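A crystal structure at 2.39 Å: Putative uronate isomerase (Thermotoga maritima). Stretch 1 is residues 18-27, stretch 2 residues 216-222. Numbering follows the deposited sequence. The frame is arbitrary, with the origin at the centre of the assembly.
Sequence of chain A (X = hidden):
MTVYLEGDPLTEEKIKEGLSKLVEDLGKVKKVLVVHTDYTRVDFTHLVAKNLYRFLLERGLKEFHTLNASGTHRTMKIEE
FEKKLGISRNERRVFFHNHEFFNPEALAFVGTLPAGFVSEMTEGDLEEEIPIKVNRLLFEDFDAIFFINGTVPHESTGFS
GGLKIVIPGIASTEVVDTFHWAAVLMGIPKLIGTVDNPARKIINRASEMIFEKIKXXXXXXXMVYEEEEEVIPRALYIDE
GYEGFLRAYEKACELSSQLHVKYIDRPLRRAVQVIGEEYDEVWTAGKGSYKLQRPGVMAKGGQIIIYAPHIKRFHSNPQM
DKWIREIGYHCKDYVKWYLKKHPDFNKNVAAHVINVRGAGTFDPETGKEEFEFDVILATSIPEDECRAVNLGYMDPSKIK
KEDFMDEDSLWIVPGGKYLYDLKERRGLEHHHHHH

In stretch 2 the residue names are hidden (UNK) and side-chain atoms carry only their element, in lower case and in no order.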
ATOM      1  N   GLY A  18      25.601   7.976  -0.415  1.00 32.47           N
ATOM      2  CA  GLY A  18      24.708   8.165   0.715  1.00 33.83           C
ATOM      3  C   GLY A  18      24.761   6.996   1.688  1.00 34.34           C
ATOM      4  O   GLY A  18      24.907   7.193   2.897  1.00 37.63           O
ATOM      5  N   LEU A  19      24.662   5.779   1.159  1.00 32.96           N
ATOM      6  CA  LEU A  19      24.674   4.580   1.995  1.00 28.34           C
ATOM      7  C   LEU A  19      26.028   4.363   2.666  1.00 35.73           C
ATOM      8  O   LEU A  19      26.094   3.902   3.814  1.00 32.59           O
ATOM      9  CB  LEU A  19      24.268   3.346   1.182  1.00 23.22           C
ATOM     10  CG  LEU A  19      22.851   3.404   0.574  1.00 30.73           C
ATOM     11  CD1 LEU A  19      22.520   2.117  -0.183  1.00 27.37           C
ATOM     12  CD2 LEU A  19      21.775   3.705   1.627  1.00 25.85           C
ATOM     13  N   SER A  20      27.103   4.688   1.949  1.00 35.89           N
ATOM     14  CA  SER A  20      28.440   4.579   2.526  1.00 40.58           C
ATOM     15  C   SER A  20      28.522   5.500   3.740  1.00 39.39           C
ATOM     16  O   SER A  20      28.997   5.108   4.811  1.00 31.88           O
ATOM     17  CB  SER A  20      29.513   4.966   1.501  1.00 44.92           C
ATOM     18  OG  SER A  20      30.744   4.317   1.791  1.00 48.99           O
ATOM     19  N   LYS A  21      28.027   6.720   3.552  1.00 39.61           N
ATOM     20  CA  LYS A  21      28.004   7.733   4.593  1.00 43.64           C
ATOM     21  C   LYS A  21      27.240   7.234   5.826  1.00 42.78           C
ATOM     22  O   LYS A  21      27.760   7.273   6.947  1.00 42.63           O
ATOM     23  CB  LYS A  21      27.373   9.011   4.036  1.00 50.59           C
ATOM     24  CG  LYS A  21      27.286  10.171   5.018  1.00 57.24           C
ATOM     25  CD  LYS A  21      26.712  11.418   4.335  1.00 62.29           C
ATOM     26  CE  LYS A  21      26.643  12.603   5.300  1.00 67.65           C
ATOM     27  NZ  LYS A  21      25.776  13.712   4.791  1.00 68.40           N
ATOM     28  N   LEU A  22      26.018   6.747   5.607  1.00 38.98           N
ATOM     29  CA  LEU A  22      25.180   6.207   6.683  1.00 38.60           C
ATOM     30  C   LEU A  22      25.839   5.047   7.462  1.00 40.12           C
ATOM     31  O   LEU A  22      25.781   5.011   8.702  1.00 34.92           O
ATOM     32  CB  LEU A  22      23.826   5.774   6.115  1.00 35.69           C
ATOM     33  CG  LEU A  22      23.007   4.745   6.893  1.00 36.05           C
ATOM     34  CD1 LEU A  22      22.287   5.386   8.072  1.00 35.64           C
ATOM     35  CD2 LEU A  22      22.019   4.081   5.956  1.00 31.91           C
ATOM     36  N   VAL A  23      26.464   4.118   6.730  1.00 38.57           N
ATOM     37  CA  VAL A  23      27.144   2.967   7.329  1.00 38.75           C
ATOM     38  C   VAL A  23      28.384   3.392   8.108  1.00 45.22           C
ATOM     39  O   VAL A  23      28.687   2.849   9.175  1.00 49.42           O
ATOM     40  CB  VAL A  23      27.546   1.926   6.258  1.00 37.58           C
ATOM     41  CG1 VAL A  23      28.546   0.916   6.830  1.00 32.88           C
ATOM     42  CG2 VAL A  23      26.304   1.213   5.718  1.00 30.65           C
ATOM     43  N   GLU A  24      29.093   4.376   7.566  1.00 44.67           N
ATOM     44  CA  GLU A  24      30.271   4.928   8.222  1.00 46.32           C
ATOM     45  C   GLU A  24      29.910   5.483   9.604  1.00 44.55           C
ATOM     46  O   GLU A  24      30.702   5.381  10.543  1.00 41.08           O
ATOM     47  CB  GLU A  24      30.934   5.988   7.322  1.00 52.72           C
ATOM     48  CG  GLU A  24      31.401   7.259   8.025  1.00 66.73           C
ATOM     49  CD  GLU A  24      30.727   8.516   7.467  1.00 72.01           C
ATOM     50  OE1 GLU A  24      31.161   8.990   6.386  1.00 72.98           O
ATOM     51  OE2 GLU A  24      29.762   9.023   8.104  1.00 66.18           O
ATOM     52  N   ASP A  25      28.706   6.043   9.726  1.00 44.13           N
ATOM     53  CA  ASP A  25      28.236   6.592  10.996  1.00 43.70           C
ATOM     54  C   ASP A  25      27.659   5.522  11.945  1.00 40.85           C
ATOM     55  O   ASP A  25      27.421   5.791  13.123  1.00 39.45           O
ATOM     56  CB  ASP A  25      27.245   7.737  10.752  1.00 50.89           C
ATOM     57  CG  ASP A  25      25.957   7.583  11.544  1.00 72.10           C
ATOM     58  OD1 ASP A  25      25.799   8.274  12.586  1.00 68.91           O
ATOM     59  OD2 ASP A  25      25.105   6.757  11.125  1.00 83.96           O
ATOM     60  N   LEU A  26      27.448   4.309  11.442  1.00 40.72           N
ATOM     61  CA  LEU A  26      27.085   3.199  12.323  1.00 41.12           C
ATOM     62  C   LEU A  26      28.308   2.741  13.095  1.00 46.81           C
ATOM     63  O   LEU A  26      29.387   2.597  12.521  1.00 52.99           O
ATOM     64  CB  LEU A  26      26.517   2.016  11.542  1.00 41.44           C
ATOM     65  CG  LEU A  26      24.996   1.928  11.420  1.00 49.25           C
ATOM     66  CD1 LEU A  26      24.293   2.651  12.571  1.00 45.56           C
ATOM     67  CD2 LEU A  26      24.538   2.462  10.069  1.00 55.48           C
ATOM     68  N   GLY A  27      28.140   2.502  14.393  1.00 47.01           N
ATOM     69  CA  GLY A  27      29.260   2.177  15.261  1.00 57.42           C
ATOM     70  C   GLY A  27      29.526   0.689  15.399  1.00 66.90           C
ATOM     71  O   GLY A  27      30.649   0.214  15.176  1.00 77.35           O
ATOM     72  N   UNK A 216      17.372  -1.069  18.961  1.00 19.43           N
ATOM     73  CA  UNK A 216      18.248  -0.800  17.822  1.00 22.91           C
ATOM     74  C   UNK A 216      18.109   0.661  17.381  1.00 20.80           C
ATOM     75  O   UNK A 216      17.088   1.299  17.654  1.00 20.04           O
ATOM     76  c   UNK A 216      17.904  -1.718  16.657  1.00 17.48           C
ATOM     77  N   UNK A 217      19.130   1.189  16.705  1.00 22.83           N
ATOM     78  CA  UNK A 217      18.980   2.440  15.952  1.00 23.80           C
ATOM     79  C   UNK A 217      18.111   2.172  14.718  1.00 22.62           C
ATOM     80  O   UNK A 217      18.318   1.173  14.020  1.00 22.96           O
ATOM     81  n   UNK A 217      22.922   7.071  14.064  1.00 29.24           N
ATOM     82  c   UNK A 217      22.578   3.982  16.043  1.00 33.61           C
ATOM     83  c   UNK A 217      23.254   5.929  14.665  1.00 33.37           C
ATOM     84  c   UNK A 217      21.293   3.386  16.626  1.00 24.60           C
ATOM     85  n   UNK A 217      24.504   5.469  14.586  1.00 31.95           N
ATOM     86  c   UNK A 217      20.339   2.979  15.498  1.00 26.06           C
ATOM     87  n   UNK A 217      22.330   5.244  15.338  1.00 35.33           N
ATOM     88  N   UNK A 218      17.154   3.058  14.446  1.00 23.53           N
ATOM     89  CA  UNK A 218      16.185   2.844  13.361  1.00 20.69           C
ATOM     90  C   UNK A 218      16.313   3.832  12.208  1.00 23.90           C
ATOM     91  O   UNK A 218      16.232   5.043  12.413  1.00 24.55           O
ATOM     92  o   UNK A 218      14.448   1.820  14.673  1.00 40.79           O
ATOM     93  c   UNK A 218      14.762   2.957  13.902  1.00 23.41           C
ATOM     94  N   UNK A 219      16.438   3.333  10.987  1.00 20.77           N
ATOM     95  CA  UNK A 219      16.570   4.243   9.863  1.00 16.81           C
ATOM     96  C   UNK A 219      15.433   4.138   8.889  1.00 16.86           C
ATOM     97  O   UNK A 219      14.893   3.060   8.651  1.00 21.66           O
ATOM     98  c   UNK A 219      19.554   5.499  10.388  1.00 19.08           C
ATOM     99  c   UNK A 219      20.612   5.683  11.288  1.00 23.66           C
ATOM    100  c   UNK A 219      21.189   4.581  11.926  1.00 23.13           C
ATOM    101  c   UNK A 219      20.709   3.299  11.654  1.00 28.59           C
ATOM    102  c   UNK A 219      17.913   4.041   9.166  1.00 19.85           C
ATOM    103  c   UNK A 219      19.643   3.127  10.747  1.00 20.88           C
ATOM    104  c   UNK A 219      19.078   4.222  10.095  1.00 17.14           C
ATOM    105  N   UNK A 220      15.043   5.283   8.358  1.00 21.85           N
ATOM    106  CA  UNK A 220      14.119   5.302   7.248  1.00 18.21           C
ATOM    107  C   UNK A 220      14.885   5.658   5.986  1.00 17.31           C
ATOM    108  O   UNK A 220      15.695   6.597   5.964  1.00 20.84           O
ATOM    109  c   UNK A 220      13.425   7.716   7.784  1.00 12.92           C
ATOM    110  o   UNK A 220      12.144   6.310   6.266  1.00 24.18           O
ATOM    111  c   UNK A 220      12.939   6.281   7.458  1.00 18.38           C
ATOM    112  N   UNK A 221      14.665   4.864   4.952  1.00 16.46           N
ATOM    113  CA  UNK A 221      15.245   5.115   3.647  1.00 16.43           C
ATOM    114  C   UNK A 221      14.036   5.230   2.715  1.00 17.43           C
ATOM    115  O   UNK A 221      13.532   4.227   2.196  1.00 18.49           O
ATOM    116  c   UNK A 221      16.204   3.976   3.264  1.00 25.23           C
ATOM    117  c   UNK A 221      18.629   3.267   3.584  1.00 17.28           C
ATOM    118  c   UNK A 221      16.980   2.827   5.405  1.00 26.21           C
ATOM    119  c   UNK A 221      17.357   3.763   4.265  1.00 20.93           C
ATOM    120  N   UNK A 222      13.546   6.462   2.571  1.00 16.33           N
ATOM    121  CA  UNK A 222      12.266   6.751   1.935  1.00 14.61           C
ATOM    122  C   UNK A 222      12.477   7.094   0.447  1.00 16.97           C
ATOM    123  O   UNK A 222      13.002   8.160   0.097  1.00 13.75           O
ATOM    124  c   UNK A 222      11.580   7.903   2.685  1.00 14.39           C
ATOM    125  n   UNK A 222       9.324   8.588   3.320  1.00 12.38           N
ATOM    126  o   UNK A 222       9.614   7.591   1.306  1.00 27.91           O
ATOM    127  c   UNK A 222      10.083   8.017   2.375  1.00 24.30           C
TER

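Stretch 1 is the end of a helix and the turn that follows it; stretch 2 is a strand from position 217 onward, running nearly antiparallel to the helix at 172°, with a closest approach of 12.1 Å between the axes. Position 216 precedes the strand and carries a single side-chain carbon that lies far from stretch 1. One carbon, CB alone, makes it Ala216.

At position 217 the side chain has seven atoms: three carbons in a row, a nitrogen, then a carbon bearing two more nitrogens. This planar, three-nitrogen end reaches the turn around Asp25 and Leu26, and the residue is Arg217. Its NH1 donates a hydrogen bond to the backbone O of Asp25 (3.3 Å), which sits at the edge of the guanidinium, near its plane. Arg217 NH2 forms a salt bridge with Asp25 OD1 at 3.5 Å, a weak hydrogen bond despite its favourable angle of 161°. Leu26 CD1 also packs 3.5 Å from Arg217 NH1.

Position 218 has one carbon and one oxygen, and alternation along the strand keeps both out of reach of the helix. It is Ser218.

Position 219 returns to the helix side with one carbon followed by a ring of six carbons. No heteroatom is attached to the ring, so the residue is Phe219. Leu22 CD1 lies over one face, 3.8 Å from the centroid of the Phe219 ring and 21° off its normal, in a CH-pi contact. Leu26 CD1 approaches Phe219 CZ to 3.7 Å.

Position 220 branches at its first carbon into one oxygen and one carbon, again out of reach of stretch 1; this is Thr220. Position 221 has four carbons, forked at the second, and directs them toward Leu19 and Leu22. It is Leu221, with rotamers m and p for chi1 and chi2. Its CD2 lies 3.7 Å from Leu19 CD2 and 4.2 Å from Leu22 CD2. At position 222 two carbons end in one oxygen and one nitrogen, an amide that does not reach the helix, which identifies Asn222.

The contact works through the alternation of the strand: Arg217, Phe219 and Leu221 point toward stretch 1, while the intervening side chains make no contact with it. Along the antiparallel pairing, Leu221 meets Leu19, Phe219 meets Leu22, and Arg217 meets the turn. Apolar packing therefore gives way to polar contacts where the helix runs out, and the guanidinium engages both the backbone and the carboxylate of Asp25. Together the two stretches bury 299 Å².

Stretch 2 216-222: ARSFTLN
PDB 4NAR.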